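Local coordinates for N-acetylglucosamine-6-phosphate deacetylase (Thermotoga maritima, PDB 1O12), which probably removes the acetyl group from N-acetylglucosamine 6-phosphate, as a metal-dependent hydrolase of the NagA family that binds one divalent metal cation per subunit, at residues Gly26-Asp31 / Val40-Arg45; Thr97-Met102 / His143-Ser148. All coordinates share one frame; numbering follows the deposited sequence.

Contact 1 of 2, residues Gly26-Asp31 / Val40-Arg45; sequences GEFTGD and VKVEKR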
ATOM      1  N   GLY A  26       7.112  -4.135  26.122  1.00 41.96           N
ATOM      2  CA  GLY A  26       6.662  -5.480  25.782  1.00 40.40           C
ATOM      3  C   GLY A  26       5.650  -6.055  26.760  1.00 41.07           C
ATOM      4  O   GLY A  26       5.098  -5.324  27.597  1.00 39.59           O
ATOM      5  N   GLU A  27       5.395  -7.358  26.646  1.00 39.75           N
ATOM      6  CA  GLU A  27       4.442  -8.032  27.514  1.00 41.83           C
ATOM      7  C   GLU A  27       5.124  -9.047  28.423  1.00 42.27           C
ATOM      8  O   GLU A  27       6.003  -9.765  27.996  1.00 41.67           O
ATOM      9  CB  GLU A  27       3.365  -8.712  26.684  1.00 41.11           C
ATOM     10  CG  GLU A  27       3.928  -9.442  25.524  1.00 43.78           C
ATOM     11  CD  GLU A  27       2.894  -9.702  24.481  1.00 44.08           C
ATOM     12  OE1 GLU A  27       2.132 -10.673  24.643  1.00 44.51           O
ATOM     13  OE2 GLU A  27       2.831  -8.917  23.510  1.00 45.23           O
ATOM     14  N   PHE A  28       4.700  -9.102  29.682  1.00 43.08           N
ATOM     15  CA  PHE A  28       5.319 -10.013  30.635  1.00 42.95           C
ATOM     16  C   PHE A  28       4.501 -10.172  31.907  1.00 43.01           C
ATOM     17  O   PHE A  28       3.744  -9.274  32.283  1.00 43.84           O
ATOM     18  CB  PHE A  28       6.708  -9.488  30.967  1.00 41.44           C
ATOM     19  CG  PHE A  28       6.722  -8.051  31.387  1.00 41.31           C
ATOM     20  CD1 PHE A  28       6.353  -7.685  32.681  1.00 40.45           C
ATOM     21  CD2 PHE A  28       7.088  -7.053  30.482  1.00 40.72           C
ATOM     22  CE1 PHE A  28       6.344  -6.346  33.067  1.00 40.64           C
ATOM     23  CE2 PHE A  28       7.083  -5.704  30.861  1.00 40.40           C
ATOM     24  CZ  PHE A  28       6.710  -5.352  32.153  1.00 40.04           C
ATOM     25  N   THR A  29       4.643 -11.317  32.565  1.00 42.81           N
ATOM     26  CA  THR A  29       3.905 -11.559  33.800  1.00 44.11           C
ATOM     27  C   THR A  29       4.553 -10.783  34.924  1.00 44.25           C
ATOM     28  O   THR A  29       5.775 -10.611  34.958  1.00 45.38           O
ATOM     29  CB  THR A  29       3.889 -13.041  34.188  1.00 45.05           C
ATOM     30  OG1 THR A  29       5.232 -13.488  34.426  1.00 47.33           O
ATOM     31  CG2 THR A  29       3.269 -13.867  33.087  1.00 44.16           C
ATOM     32  N   GLY A  30       3.725 -10.308  35.839  1.00 44.62           N
ATOM     33  CA  GLY A  30       4.222  -9.533  36.966  1.00 44.77           C
ATOM     34  C   GLY A  30       3.096  -8.889  37.771  1.00 45.01           C
ATOM     35  O   GLY A  30       1.936  -9.323  37.713  1.00 45.36           O
ATOM     36  N   ASP A  31       3.439  -7.852  38.529  1.00 45.47           N
ATOM     37  CA  ASP A  31       2.469  -7.138  39.357  1.00 45.74           C
ATOM     38  C   ASP A  31       2.663  -5.642  39.112  1.00 44.21           C
ATOM     39  O   ASP A  31       3.784  -5.197  38.801  1.00 41.41           O
ATOM     40  CB  ASP A  31       2.697  -7.446  40.853  1.00 48.99           C
ATOM     41  CG  ASP A  31       2.699  -8.952  41.169  1.00 52.56           C
ATOM     42  OD1 ASP A  31       3.174  -9.345  42.273  1.00 55.91           O
ATOM     43  OD2 ASP A  31       2.233  -9.752  40.328  1.00 54.16           O
ATOM     44  N   VAL A  40       3.342   3.299  40.535  1.00 43.00           N
ATOM     45  CA  VAL A  40       4.623   3.491  41.203  1.00 44.58           C
ATOM     46  C   VAL A  40       5.533   2.282  41.131  1.00 45.61           C
ATOM     47  O   VAL A  40       6.698   2.363  41.494  1.00 46.66           O
ATOM     48  CB  VAL A  40       4.454   3.844  42.706  1.00 44.94           C
ATOM     49  CG1 VAL A  40       3.979   5.266  42.855  1.00 44.53           C
ATOM     50  CG2 VAL A  40       3.464   2.861  43.375  1.00 44.85           C
ATOM     51  N   LYS A  41       5.024   1.150  40.678  1.00 48.10           N
ATOM     52  CA  LYS A  41       5.887  -0.019  40.603  1.00 50.38           C
ATOM     53  C   LYS A  41       5.373  -1.062  39.620  1.00 51.43           C
ATOM     54  O   LYS A  41       4.207  -1.474  39.665  1.00 51.08           O
ATOM     55  CB  LYS A  41       6.047  -0.648  42.000  1.00 50.90           C
ATOM     56  CG  LYS A  41       7.350  -1.398  42.208  1.00 52.56           C
ATOM     57  CD  LYS A  41       7.130  -2.803  42.772  1.00 56.41           C
ATOM     58  CE  LYS A  41       6.434  -2.772  44.132  1.00 59.43           C
ATOM     59  NZ  LYS A  41       5.948  -4.122  44.587  1.00 61.11           N
ATOM     60  N   VAL A  42       6.254  -1.471  38.717  1.00 52.97           N
ATOM     61  CA  VAL A  42       5.929  -2.490  37.730  1.00 54.68           C
ATOM     62  C   VAL A  42       6.956  -3.598  37.954  1.00 56.53           C
ATOM     63  O   VAL A  42       8.126  -3.444  37.580  1.00 57.35           O
ATOM     64  CB  VAL A  42       6.071  -1.939  36.297  1.00 53.58           C
ATOM     65  CG1 VAL A  42       5.627  -2.969  35.299  1.00 53.68           C
ATOM     66  CG2 VAL A  42       5.251  -0.697  36.141  1.00 52.68           C
ATOM     67  N   GLU A  43       6.541  -4.700  38.576  1.00 57.98           N
ATOM     68  CA  GLU A  43       7.478  -5.791  38.839  1.00 59.83           C
ATOM     69  C   GLU A  43       7.298  -7.054  38.001  1.00 60.75           C
ATOM     70  O   GLU A  43       6.302  -7.769  38.133  1.00 60.35           O
ATOM     71  CB  GLU A  43       7.438  -6.185  40.308  1.00 61.33           C
ATOM     72  CG  GLU A  43       8.408  -7.304  40.634  1.00 64.40           C
ATOM     73  CD  GLU A  43       8.350  -7.722  42.095  1.00 67.21           C
ATOM     74  OE1 GLU A  43       8.442  -6.820  42.973  1.00 67.94           O
ATOM     75  OE2 GLU A  43       8.216  -8.947  42.359  1.00 66.93           O
ATOM     76  N   LYS A  44       8.291  -7.328  37.158  1.00 61.84           N
ATOM     77  CA  LYS A  44       8.297  -8.500  36.294  1.00 62.15           C
ATOM     78  C   LYS A  44       8.508  -9.697  37.210  1.00 61.90           C
ATOM     79  O   LYS A  44       9.521  -9.793  37.874  1.00 61.06           O
ATOM     80  CB  LYS A  44       9.446  -8.384  35.285  1.00 62.85           C
ATOM     81  CG  LYS A  44       9.614  -9.581  34.354  1.00 65.86           C
ATOM     82  CD  LYS A  44      10.949  -9.530  33.572  1.00 66.33           C
ATOM     83  CE  LYS A  44      11.254 -10.860  32.834  1.00 65.96           C
ATOM     84  NZ  LYS A  44      12.555 -10.832  32.086  1.00 64.74           N
ATOM     85  N   ARG A  45       7.534 -10.590  37.261  1.00 63.32           N
ATOM     86  CA  ARG A  45       7.631 -11.769  38.105  1.00 65.96           C
ATOM     87  C   ARG A  45       7.176 -12.987  37.303  1.00 67.43           C
ATOM     88  O   ARG A  45       6.066 -12.997  36.785  1.00 66.94           O
ATOM     89  CB  ARG A  45       6.737 -11.621  39.344  1.00 67.13           C
ATOM     90  CG  ARG A  45       6.942 -12.744  40.369  1.00 69.84           C
ATOM     91  CD  ARG A  45       5.627 -13.351  40.899  1.00 71.03           C
ATOM     92  NE  ARG A  45       4.959 -12.514  41.890  1.00 70.90           N
ATOM     93  CZ  ARG A  45       3.807 -12.826  42.473  1.00 69.86           C
ATOM     94  NH1 ARG A  45       3.191 -13.960  42.170  1.00 69.25           N
ATOM     95  NH2 ARG A  45       3.268 -11.992  43.352  1.00 71.03           N
TER
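G30 and D31 pair with K44 and E43 in an antiparallel beta hairpin of strands 26-35 and 38-44, in a beta-rich part of the chain where strand 18-22 is a further neighbour. D31 and E43 are a hydrogen-bonded pair. D31 N gives to E43 O at 2.9 Å, and E43 N gives back to D31 O at 2.8 Å. G30 and K44 form the next, non-hydrogen-bonded pair. G30 lies so close to strand 38-44 that a CB here would run into E43 O. R45 N then donates to T29 O at 2.9 Å. The T29 hydroxyl donates to R45 O, with OG1 lying between the backbone N and the carbonyl carbon (chi1 62°).

F28 makes the apolar part. Its CZ meets V42 CG1 at 4.1 Å, with the methyl at the ring edge near the ring plane. K44 CB comes obliquely to CD1 of the same ring, and the lysine chain runs on extended.

D31 and R45 carry the charged part. D31 OD1 lies 2.9 Å from R45 NH2, a salt bridge whose hydrogen bond is weak. The carboxylate and guanidinium planes are 80° apart, and OD2 sits over one guanidinium face toward its rim. R45 gets there through bends at chi2 and chi3. Strand 18-22 also pairs with 26-35.

D31 is buried, and each oxygen of its carboxylate has its own polar partner: OD1 meets the R45 cation through the weak bond, and OD2 accepts from the backbone N-H of K17.

Contact 2 of 2, residues Thr97-Met102 / His143-Ser148; sequences TSLEKM and HIRPPS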
ATOM      1  N   THR A  97     -21.865  21.196  11.479  1.00 41.99           N
ATOM      2  CA  THR A  97     -22.987  21.875  12.093  1.00 43.08           C
ATOM      3  C   THR A  97     -22.794  23.393  12.114  1.00 42.38           C
ATOM      4  O   THR A  97     -21.883  23.924  11.475  1.00 41.68           O
ATOM      5  CB  THR A  97     -23.196  21.306  13.532  1.00 44.00           C
ATOM      6  OG1 THR A  97     -24.502  21.665  14.002  1.00 46.69           O
ATOM      7  CG2 THR A  97     -22.091  21.817  14.499  1.00 41.91           C
ATOM      8  N   SER A  98     -23.651  24.090  12.850  1.00 42.69           N
ATOM      9  CA  SER A  98     -23.560  25.551  12.928  1.00 43.17           C
ATOM     10  C   SER A  98     -22.513  26.059  13.920  1.00 43.92           C
ATOM     11  O   SER A  98     -22.190  25.383  14.887  1.00 45.57           O
ATOM     12  CB  SER A  98     -24.934  26.144  13.295  1.00 41.15           C
ATOM     13  OG  SER A  98     -25.499  25.537  14.451  1.00 39.12           O
ATOM     14  N   LEU A  99     -21.978  27.250  13.680  1.00 45.30           N
ATOM     15  CA  LEU A  99     -21.013  27.834  14.606  1.00 46.69           C
ATOM     16  C   LEU A  99     -21.711  27.909  15.971  1.00 47.93           C
ATOM     17  O   LEU A  99     -21.069  27.863  17.020  1.00 48.55           O
ATOM     18  CB  LEU A  99     -20.610  29.252  14.170  1.00 45.42           C
ATOM     19  CG  LEU A  99     -19.137  29.675  14.345  1.00 47.23           C
ATOM     20  CD1 LEU A  99     -19.000  31.190  14.199  1.00 44.98           C
ATOM     21  CD2 LEU A  99     -18.616  29.253  15.692  1.00 46.99           C
ATOM     22  N   GLU A 100     -23.036  28.016  15.955  1.00 48.75           N
ATOM     23  CA  GLU A 100     -23.772  28.108  17.196  1.00 50.34           C
ATOM     24  C   GLU A 100     -23.698  26.821  18.001  1.00 49.32           C
ATOM     25  O   GLU A 100     -23.274  26.837  19.150  1.00 48.76           O
ATOM     26  CB  GLU A 100     -25.221  28.475  16.917  1.00 53.68           C
ATOM     27  CG  GLU A 100     -25.690  29.699  17.687  1.00 59.59           C
ATOM     28  CD  GLU A 100     -25.694  29.503  19.210  1.00 64.33           C
ATOM     29  OE1 GLU A 100     -24.595  29.513  19.834  1.00 65.54           O
ATOM     30  OE2 GLU A 100     -26.809  29.336  19.781  1.00 66.87           O
ATOM     31  N   LYS A 101     -24.110  25.710  17.401  1.00 49.58           N
ATOM     32  CA  LYS A 101     -24.067  24.416  18.075  1.00 49.67           C
ATOM     33  C   LYS A 101     -22.667  24.166  18.598  1.00 49.52           C
ATOM     34  O   LYS A 101     -22.482  23.747  19.733  1.00 49.11           O
ATOM     35  CB  LYS A 101     -24.457  23.300  17.109  1.00 49.08           C
ATOM     36  CG  LYS A 101     -25.934  23.243  16.816  1.00 51.82           C
ATOM     37  CD  LYS A 101     -26.725  23.089  18.105  1.00 54.50           C
ATOM     38  CE  LYS A 101     -26.208  21.917  18.944  1.00 54.58           C
ATOM     39  NZ  LYS A 101     -26.217  20.663  18.143  1.00 56.23           N
HETATM   40  N   MSE A 102     -21.692  24.423  17.740  1.00 49.72           N
HETATM   41  CA  MSE A 102     -20.289  24.263  18.055  1.00 51.99           C
HETATM   42  C   MSE A 102     -19.943  24.949  19.384  1.00 50.23           C
HETATM   43  O   MSE A 102     -19.447  24.298  20.306  1.00 51.11           O
HETATM   44  CB  MSE A 102     -19.469  24.877  16.921  1.00 58.33           C
HETATM   45  CG  MSE A 102     -18.411  24.004  16.287  1.00 66.83           C
HETATM   46 SE   MSE A 102     -18.092  24.587  14.418  1.00 81.69          SE
HETATM   47  CE  MSE A 102     -19.364  23.404  13.484  1.00 76.56           C
ATOM     48  N   HIS A 143     -24.171  22.604   6.256  1.00 47.75           N
ATOM     49  CA  HIS A 143     -23.253  23.180   7.250  1.00 46.56           C
ATOM     50  C   HIS A 143     -21.787  23.255   6.795  1.00 44.57           C
ATOM     51  O   HIS A 143     -21.020  24.053   7.315  1.00 43.82           O
ATOM     52  CB  HIS A 143     -23.348  22.404   8.571  1.00 46.92           C
ATOM     53  CG  HIS A 143     -24.704  22.458   9.214  1.00 49.53           C
ATOM     54  ND1 HIS A 143     -25.308  23.644   9.587  1.00 49.40           N
ATOM     55  CD2 HIS A 143     -25.541  21.471   9.619  1.00 50.39           C
ATOM     56  CE1 HIS A 143     -26.451  23.382  10.199  1.00 49.93           C
ATOM     57  NE2 HIS A 143     -26.617  22.069  10.233  1.00 50.24           N
ATOM     58  N   ILE A 144     -21.416  22.426   5.819  1.00 44.26           N
ATOM     59  CA  ILE A 144     -20.059  22.385   5.290  1.00 42.90           C
ATOM     60  C   ILE A 144     -19.702  23.744   4.686  1.00 43.17           C
ATOM     61  O   ILE A 144     -20.435  24.271   3.862  1.00 43.11           O
ATOM     62  CB  ILE A 144     -19.901  21.286   4.191  1.00 41.54           C
ATOM     63  CG1 ILE A 144     -20.352  19.923   4.737  1.00 40.76           C
ATOM     64  CG2 ILE A 144     -18.430  21.219   3.726  1.00 39.75           C
ATOM     65  CD1 ILE A 144     -20.001  18.745   3.843  1.00 37.80           C
ATOM     66  N   ARG A 145     -18.562  24.297   5.075  1.00 41.80           N
ATOM     67  CA  ARG A 145     -18.170  25.598   4.573  1.00 41.66           C
ATOM     68  C   ARG A 145     -16.684  25.756   4.835  1.00 42.25           C
ATOM     69  O   ARG A 145     -16.092  24.972   5.591  1.00 41.61           O
ATOM     70  CB  ARG A 145     -18.928  26.672   5.349  1.00 40.67           C
ATOM     71  CG  ARG A 145     -18.683  26.536   6.855  1.00 41.37           C
ATOM     72  CD  ARG A 145     -19.517  27.492   7.672  1.00 41.46           C
ATOM     73  NE  ARG A 145     -19.280  27.380   9.116  1.00 40.27           N
ATOM     74  CZ  ARG A 145     -19.826  26.464   9.916  1.00 39.85           C
ATOM     75  NH1 ARG A 145     -20.659  25.550   9.426  1.00 40.57           N
ATOM     76  NH2 ARG A 145     -19.549  26.472  11.217  1.00 38.45           N
ATOM     77  N   PRO A 146     -16.058  26.770   4.218  1.00 42.41           N
ATOM     78  CA  PRO A 146     -14.627  27.004   4.421  1.00 42.05           C
ATOM     79  C   PRO A 146     -14.407  27.708   5.740  1.00 42.36           C
ATOM     80  O   PRO A 146     -15.295  28.373   6.269  1.00 43.22           O
ATOM     81  CB  PRO A 146     -14.248  27.890   3.243  1.00 41.09           C
ATOM     82  CG  PRO A 146     -15.483  28.701   3.054  1.00 41.43           C
ATOM     83  CD  PRO A 146     -16.590  27.673   3.180  1.00 42.24           C
ATOM     84  N   PRO A 147     -13.224  27.544   6.308  1.00 43.96           N
ATOM     85  CA  PRO A 147     -12.890  28.185   7.578  1.00 45.73           C
ATOM     86  C   PRO A 147     -12.759  29.686   7.362  1.00 47.85           C
ATOM     87  O   PRO A 147     -12.311  30.137   6.303  1.00 47.15           O
ATOM     88  CB  PRO A 147     -11.567  27.535   7.950  1.00 45.78           C
ATOM     89  CG  PRO A 147     -10.982  27.151   6.606  1.00 43.93           C
ATOM     90  CD  PRO A 147     -12.171  26.611   5.885  1.00 43.88           C
ATOM     91  N   SER A 148     -13.136  30.456   8.378  1.00 49.93           N
ATOM     92  CA  SER A 148     -13.090  31.911   8.300  1.00 49.98           C
ATOM     93  C   SER A 148     -12.398  32.435   9.536  1.00 50.50           C
ATOM     94  O   SER A 148     -12.403  31.776  10.567  1.00 50.68           O
ATOM     95  CB  SER A 148     -14.511  32.462   8.270  1.00 49.25           C
ATOM     96  OG  SER A 148     -15.089  32.361   9.561  1.00 48.24           O
TER
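H143 and R145 reach from the loop before helix 149-152 to T97 and the start of helix 99-115. They join two loops that follow strands 87-93 and 121-127, neighbours in the barrel of this amidohydrolase.

The hydrogen bonds across the contact converge on T97 O. R145 NH1 donates to it at 2.9 Å with an angle of 166° at the hydrogen, and the oxygen lies in the guanidinium plane, at its edge. A second bond, from R145 NH2 to T97 O, is weak at 3.5 Å. NH1 also makes a weak bond to H143 O within its own loop. The R145 chain is extended from CG to NE. NH2 also forms a salt bridge with E151. Within 97-102, S98 is the N-cap of the helix, and its OG accepts from K101 N at 3.3 Å.

The aromatic contact is a CH-pi interaction. T97 CA lies over one face of the H143 ring, 3.7 Å from its centroid and 23° off the normal. S98 N covers the same face, also toward the rim. With CG anti to the carbonyl carbon (chi1 -62°), the ring starts out beside T97, CG itself touching T97 CA. H143 NE2 has a weak hydrogen bond to D283. An alanine at H143 would probably leave one side of the T97-S98 backbone without its flat cover and D283 without this partner.

The looser contact is at the helix start. The selenomethionine M102 meets R145 tip to tip, with CE 3.8 Å from NH2.

The R145 cation is therefore shared between a carbonyl and a carboxylate. Its charge would probably polarise the T97 carbonyl, while E151 is likely to balance it.

In the fold
Contacts 1 and 2 lie on opposite sides of the chain's centre. Their centres are 48 Å apart and their nearest atoms about 37 Å apart, so they do not touch. Contact 1 closes along the chain before contact 2 opens. It belongs to the hairpin of strands 26-35 and 38-44 and lies away from the annotated sites. Contact 2 is much nearer the metal site formed by E127, H188 and H209. The side chain of M102 is about 9 Å from that of E127, and that of T97 about 13 Å from the bound iron. H143 is about 12 Å, side chain to side chain, from A138, a predicted substrate-binding residue.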